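Local atomic coordinates of peptide synthetase, module 7 (Actinoplanes teichomyceticus, PDB entry 4TX3), a protein that probably serves as a condensation-like domain of the teicoplanin peptide synthetase, recruiting the cytochrome P450 oxygenases that crosslink the carrier-bound peptide. Residues 96-110 and 124-138. Residues are numbered along the deposited sequence; the frame is centred on the assembly and turned at random.
Sequences VPATEEDLPARLAER and RCELFALSEKEHVLS
Phe128 packs against side chains from both the strand and the helix of 96-110. Leu103 CD1 lies 3.8 Å from Phe128 CG, Leu107 CD2 reaches Phe128 CE2 at 3.7 Å, and Arg106 lays CB and CD along CE1, while Val96 runs alongside the ring. With CG anti to its carbonyl carbon (chi1 -62°), Phe128 turns its ring to meet these helix residues. Leu107 CD2 also touches Ser138 CB, and Leu103 CD2 meets Val136 CG2.

Farther along the helix, Arg110 bends at chi2 (55°) and chi3 (45°), bringing NE within 3.1 Å of Glu126 OE1 in a salt bridge, with Glu126 OE2 over one guanidinium face. Arg124 CD sits at the guanidinium edge, 3.4 Å from Arg110 CD. Arg124 NH1 makes a weak hydrogen bond to Arg110 O (3.0 Å); the stronger hold is NH2 on Gln113 O, with Phe115 in cation-pi contact. With an alanine in place of Arg110, the Glu126 carboxylate would probably lose its guanidinium partner and Arg124 CD the methylene packed on it.

The backbone sets this register: Val96 N donates to Leu127 O (2.8 Å), Ala129 N to Val96 O, and Ala98 N to Ala129 O, a parallel ladder. One water donates to both Ala98 O and Leu130 O. Thr99 OG1 accepts from Asp102 N, an ST motif leading into the helix.

Strand 96-97, helix 103-112 and strand 123-129 form a beta-alpha-beta unit at one margin of a mixed sheet; strand 134-142 follows, then strand 40-49, whose Arg46 pairs with Glu100 and Glu134, then strand 383-388, whose Glu388 touches Leu103 and Leu107.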
loop_
_atom_site.group_PDB
_atom_site.type_symbol
_atom_site.label_atom_id
_atom_site.label_comp_id
_atom_site.label_asym_id
_atom_site.label_seq_id
_atom_site.Cartn_x
_atom_site.Cartn_y
_atom_site.Cartn_z
ATOM N N VAL B 96 26.507 -19.967 3.253
ATOM C CA VAL B 96 27.788 -19.637 3.857
ATOM C C VAL B 96 27.650 -19.772 5.365
ATOM O O VAL B 96 26.859 -19.040 5.963
ATOM C CB VAL B 96 28.220 -18.187 3.496
ATOM C CG1 VAL B 96 29.466 -17.781 4.256
ATOM C CG2 VAL B 96 28.412 -18.039 1.992
ATOM N N PRO B 97 28.382 -20.723 5.982
ATOM C CA PRO B 97 28.298 -20.876 7.448
ATOM C C PRO B 97 28.720 -19.585 8.155
ATOM O O PRO B 97 29.641 -18.889 7.697
ATOM C CB PRO B 97 29.272 -22.025 7.754
ATOM C CG PRO B 97 29.383 -22.798 6.447
ATOM C CD PRO B 97 29.253 -21.736 5.356
ATOM N N ALA B 98 28.031 -19.247 9.240
ATOM C CA ALA B 98 28.295 -17.987 9.921
ATOM C C ALA B 98 27.884 -18.082 11.368
ATOM O O ALA B 98 27.107 -18.957 11.737
ATOM C CB ALA B 98 27.562 -16.845 9.244
ATOM N N THR B 99 28.410 -17.176 12.186
ATOM C CA THR B 99 28.015 -17.076 13.587
ATOM C C THR B 99 27.396 -15.720 13.838
ATOM O O THR B 99 27.570 -14.796 13.044
ATOM C CB THR B 99 29.201 -17.250 14.522
ATOM O OG1 THR B 99 30.091 -16.138 14.341
ATOM C CG2 THR B 99 29.933 -18.548 14.217
ATOM N N GLU B 100 26.684 -15.583 14.949
ATOM C CA GLU B 100 26.101 -14.287 15.272
ATOM C C GLU B 100 27.176 -13.203 15.362
ATOM O O GLU B 100 26.946 -12.056 14.973
ATOM C CB GLU B 100 25.306 -14.358 16.576
ATOM C CG GLU B 100 24.114 -15.301 16.515
ATOM C CD GLU B 100 23.043 -14.835 15.537
ATOM O OE1 GLU B 100 22.976 -13.623 15.241
ATOM O OE2 GLU B 100 22.256 -15.684 15.059
ATOM N N GLU B 101 28.359 -13.576 15.833
ATOM C CA GLU B 101 29.388 -12.587 16.124
ATOM C C GLU B 101 30.145 -12.158 14.870
ATOM O O GLU B 101 30.537 -10.996 14.763
ATOM C CB GLU B 101 30.372 -13.125 17.173
ATOM C CG GLU B 101 29.758 -14.146 18.146
ATOM C CD GLU B 101 28.727 -13.550 19.114
ATOM O OE1 GLU B 101 28.374 -12.353 18.996
ATOM O OE2 GLU B 101 28.253 -14.295 19.998
ATOM N N ASP B 102 30.349 -13.074 13.925
ATOM C CA ASP B 102 31.076 -12.720 12.712
ATOM C C ASP B 102 30.138 -12.173 11.625
ATOM O O ASP B 102 30.597 -11.528 10.671
ATOM C CB ASP B 102 31.887 -13.917 12.174
ATOM C CG ASP B 102 31.016 -15.032 11.575
ATOM O OD1 ASP B 102 29.778 -14.888 11.467
ATOM O OD2 ASP B 102 31.587 -16.079 11.192
ATOM N N LEU B 103 28.835 -12.428 11.784
ATOM C CA LEU B 103 27.820 -12.075 10.777
ATOM C C LEU B 103 27.793 -10.593 10.348
ATOM O O LEU B 103 27.747 -10.314 9.143
ATOM C CB LEU B 103 26.416 -12.484 11.264
ATOM C CG LEU B 103 25.237 -12.258 10.295
ATOM C CD1 LEU B 103 25.410 -13.037 8.989
ATOM C CD2 LEU B 103 23.900 -12.598 10.945
ATOM N N PRO B 104 27.822 -9.643 11.312
ATOM C CA PRO B 104 27.808 -8.240 10.863
ATOM C C PRO B 104 28.969 -7.914 9.918
ATOM O O PRO B 104 28.762 -7.242 8.905
ATOM C CB PRO B 104 27.934 -7.455 12.164
ATOM C CG PRO B 104 27.423 -8.397 13.232
ATOM C CD PRO B 104 27.882 -9.744 12.784
ATOM N N ALA B 105 30.160 -8.409 10.237
ATOM C CA ALA B 105 31.332 -8.241 9.382
ATOM C C ALA B 105 31.107 -8.806 7.981
ATOM O O ALA B 105 31.444 -8.167 6.980
ATOM C CB ALA B 105 32.545 -8.903 10.020
ATOM N N ARG B 106 30.545 -10.009 7.915
ATOM C CA ARG B 106 30.260 -10.645 6.634
ATOM C C ARG B 106 29.212 -9.872 5.812
ATOM O O ARG B 106 29.367 -9.719 4.590
ATOM C CB ARG B 106 29.795 -12.084 6.859
ATOM C CG ARG B 106 30.881 -12.992 7.418
ATOM C CD ARG B 106 30.419 -14.431 7.447
ATOM N NE ARG B 106 31.421 -15.310 6.852
ATOM C CZ ARG B 106 32.159 -16.163 7.544
ATOM N NH1 ARG B 106 31.995 -16.263 8.852
ATOM N NH2 ARG B 106 33.048 -16.926 6.925
ATOM N N LEU B 107 28.154 -9.411 6.486
ATOM C CA LEU B 107 27.121 -8.585 5.869
ATOM C C LEU B 107 27.703 -7.312 5.264
ATOM O O LEU B 107 27.362 -6.927 4.135
ATOM C CB LEU B 107 26.050 -8.228 6.892
ATOM C CG LEU B 107 25.120 -9.404 7.155
ATOM C CD1 LEU B 107 24.199 -9.147 8.342
ATOM C CD2 LEU B 107 24.327 -9.675 5.889
ATOM N N ALA B 108 28.597 -6.674 6.017
ATOM C CA ALA B 108 29.233 -5.433 5.587
ATOM C C ALA B 108 30.119 -5.642 4.361
ATOM O O ALA B 108 30.056 -4.861 3.411
ATOM C CB ALA B 108 30.040 -4.833 6.721
ATOM N N GLU B 109 30.948 -6.682 4.382
ATOM C CA GLU B 109 31.850 -6.952 3.262
ATOM C C GLU B 109 31.093 -7.242 1.961
ATOM O O GLU B 109 31.468 -6.754 0.896
ATOM C CB GLU B 109 32.774 -8.123 3.584
ATOM C CG GLU B 109 33.507 -8.671 2.366
ATOM C CD GLU B 109 33.768 -10.164 2.465
ATOM O OE1 GLU B 109 33.071 -10.945 1.769
ATOM O OE2 GLU B 109 34.672 -10.556 3.240
ATOM N N ARG B 110 30.030 -8.034 2.057
ATOM C CA ARG B 110 29.225 -8.399 0.893
ATOM C C ARG B 110 28.508 -7.165 0.302
ATOM O O ARG B 110 28.445 -6.990 -0.924
ATOM C CB ARG B 110 28.234 -9.507 1.293
ATOM C CG ARG B 110 27.268 -10.002 0.220
ATOM C CD ARG B 110 27.957 -10.477 -1.053
ATOM N NE ARG B 110 29.121 -11.338 -0.831
ATOM C CZ ARG B 110 29.782 -11.968 -1.806
ATOM N NH1 ARG B 110 29.390 -11.841 -3.074
ATOM N NH2 ARG B 110 30.833 -12.734 -1.514
ATOM N N ARG B 124 23.065 -8.583 -6.240
ATOM C CA ARG B 124 23.936 -9.564 -5.630
ATOM C C ARG B 124 23.289 -10.075 -4.349
ATOM O O ARG B 124 22.791 -9.293 -3.535
ATOM C CB ARG B 124 25.290 -8.920 -5.353
ATOM C CG ARG B 124 26.250 -9.729 -4.579
ATOM C CD ARG B 124 27.329 -8.827 -4.010
ATOM N NE ARG B 124 28.056 -8.120 -5.054
ATOM C CZ ARG B 124 28.462 -6.861 -4.938
ATOM N NH1 ARG B 124 28.213 -6.190 -3.809
ATOM N NH2 ARG B 124 29.118 -6.278 -5.939
ATOM N N CYS B 125 23.276 -11.386 -4.171
ATOM C CA CYS B 125 22.675 -11.944 -2.980
ATOM C C CYS B 125 23.603 -12.961 -2.337
ATOM O O CYS B 125 24.450 -13.548 -3.018
ATOM C CB CYS B 125 21.314 -12.567 -3.311
ATOM S SG CYS B 125 21.316 -13.832 -4.607
ATOM N N GLU B 126 23.461 -13.147 -1.024
ATOM C CA GLU B 126 24.155 -14.230 -0.337
ATOM C C GLU B 126 23.297 -14.774 0.804
ATOM O O GLU B 126 22.495 -14.061 1.410
ATOM C CB GLU B 126 25.526 -13.767 0.185
ATOM C CG GLU B 126 26.590 -14.887 0.204
ATOM C CD GLU B 126 28.006 -14.400 0.588
ATOM O OE1 GLU B 126 28.131 -13.384 1.314
ATOM O OE2 GLU B 126 29.005 -15.041 0.173
ATOM N N LEU B 127 23.450 -16.056 1.085
ATOM C CA LEU B 127 22.682 -16.663 2.152
ATOM C C LEU B 127 23.632 -17.166 3.228
ATOM O O LEU B 127 24.504 -17.998 2.966
ATOM C CB LEU B 127 21.806 -17.794 1.611
ATOM C CG LEU B 127 20.857 -18.430 2.627
ATOM C CD1 LEU B 127 19.848 -17.420 3.158
ATOM C CD2 LEU B 127 20.149 -19.633 2.006
ATOM N N PHE B 128 23.461 -16.640 4.433
ATOM C CA PHE B 128 24.278 -17.030 5.575
ATOM C C PHE B 128 23.538 -18.058 6.436
ATOM O O PHE B 128 22.364 -17.864 6.770
ATOM C CB PHE B 128 24.661 -15.793 6.395
ATOM C CG PHE B 128 25.482 -14.810 5.622
ATOM C CD1 PHE B 128 26.826 -15.060 5.368
ATOM C CD2 PHE B 128 24.910 -13.657 5.109
ATOM C CE1 PHE B 128 27.590 -14.173 4.633
ATOM C CE2 PHE B 128 25.666 -12.762 4.374
ATOM C CZ PHE B 128 27.013 -13.023 4.135
ATOM N N ALA B 129 24.209 -19.158 6.771
ATOM C CA ALA B 129 23.588 -20.188 7.598
ATOM C C ALA B 129 24.087 -20.106 9.041
ATOM O O ALA B 129 25.273 -20.278 9.315
ATOM C CB ALA B 129 23.845 -21.560 7.021
ATOM N N LEU B 130 23.163 -19.830 9.954
ATOM C CA LEU B 130 23.473 -19.681 11.368
ATOM C C LEU B 130 23.213 -20.970 12.139
ATOM O O LEU B 130 24.000 -21.347 13.003
ATOM C CB LEU B 130 22.650 -18.549 11.969
ATOM C CG LEU B 130 23.037 -17.137 11.555
ATOM C CD1 LEU B 130 21.879 -16.222 11.868
ATOM C CD2 LEU B 130 24.302 -16.685 12.286
ATOM N N SER B 131 22.096 -21.626 11.841
ATOM C CA SER B 131 21.824 -22.976 12.333
ATOM C C SER B 131 20.821 -23.628 11.386
ATOM O O SER B 131 20.508 -23.055 10.353
ATOM C CB SER B 131 21.292 -22.950 13.761
ATOM O OG SER B 131 19.986 -22.417 13.788
ATOM N N GLU B 132 20.308 -24.806 11.731
ATOM C CA GLU B 132 19.462 -25.551 10.801
ATOM C C GLU B 132 18.164 -24.808 10.476
ATOM O O GLU B 132 17.625 -24.967 9.384
ATOM C CB GLU B 132 19.141 -26.950 11.344
ATOM C CG GLU B 132 18.403 -27.850 10.351
ATOM C CD GLU B 132 18.185 -29.272 10.868
ATOM O OE1 GLU B 132 18.272 -29.476 12.105
ATOM O OE2 GLU B 132 17.928 -30.182 10.037
ATOM N N LYS B 133 17.674 -23.984 11.395
ATOM C CA LYS B 133 16.440 -23.236 11.132
ATOM C C LYS B 133 16.621 -21.717 11.259
ATOM O O LYS B 133 15.659 -20.984 11.474
ATOM C CB LYS B 133 15.316 -23.715 12.066
ATOM C CG LYS B 133 14.888 -25.147 11.794
ATOM C CD LYS B 133 13.644 -25.557 12.569
ATOM C CE LYS B 133 13.302 -27.029 12.313
ATOM N NZ LYS B 133 12.027 -27.442 12.963
ATOM N N GLU B 134 17.855 -21.250 11.123
ATOM C CA GLU B 134 18.144 -19.822 11.223
ATOM C C GLU B 134 19.071 -19.391 10.093
ATOM O O GLU B 134 20.228 -19.807 10.034
ATOM C CB GLU B 134 18.780 -19.487 12.570
ATOM C CG GLU B 134 18.838 -18.005 12.874
ATOM C CD GLU B 134 17.938 -17.614 14.035
ATOM O OE1 GLU B 134 17.586 -18.507 14.839
ATOM O OE2 GLU B 134 17.578 -16.419 14.151
ATOM N N HIS B 135 18.559 -18.567 9.191
ATOM C CA HIS B 135 19.375 -18.038 8.103
ATOM C C HIS B 135 19.236 -16.529 8.005
ATOM O O HIS B 135 18.264 -15.940 8.497
ATOM C CB HIS B 135 18.990 -18.662 6.756
ATOM C CG HIS B 135 19.194 -20.142 6.683
ATOM N ND1 HIS B 135 18.346 -21.043 7.295
ATOM C CD2 HIS B 135 20.138 -20.878 6.048
ATOM C CE1 HIS B 135 18.765 -22.274 7.048
ATOM N NE2 HIS B 135 19.848 -22.201 6.288
ATOM N N VAL B 136 20.215 -15.908 7.360
ATOM C CA VAL B 136 20.092 -14.514 6.979
ATOM C C VAL B 136 20.316 -14.357 5.473
ATOM O O VAL B 136 21.333 -14.792 4.921
ATOM C CB VAL B 136 21.056 -13.647 7.767
ATOM C CG1 VAL B 136 21.229 -12.307 7.099
ATOM C CG2 VAL B 136 20.540 -13.478 9.188
ATOM N N LEU B 137 19.334 -13.769 4.802
ATOM C CA LEU B 137 19.475 -13.454 3.386
ATOM C C LEU B 137 19.943 -12.007 3.214
ATOM O O LEU B 137 19.349 -11.080 3.752
ATOM C CB LEU B 137 18.159 -13.687 2.636
ATOM C CG LEU B 137 18.287 -13.339 1.153
ATOM C CD1 LEU B 137 19.357 -14.218 0.496
ATOM C CD2 LEU B 137 16.952 -13.440 0.432
ATOM N N SER B 138 21.026 -11.830 2.477
ATOM C CA SER B 138 21.578 -10.509 2.218
ATOM C C SER B 138 21.423 -10.141 0.731
ATOM O O SER B 138 21.890 -10.876 -0.156
ATOM C CB SER B 138 23.046 -10.475 2.639
ATOM O OG SER B 138 23.681 -9.302 2.197
HETATM O O HOH W 1 26.228 -20.082 14.176
#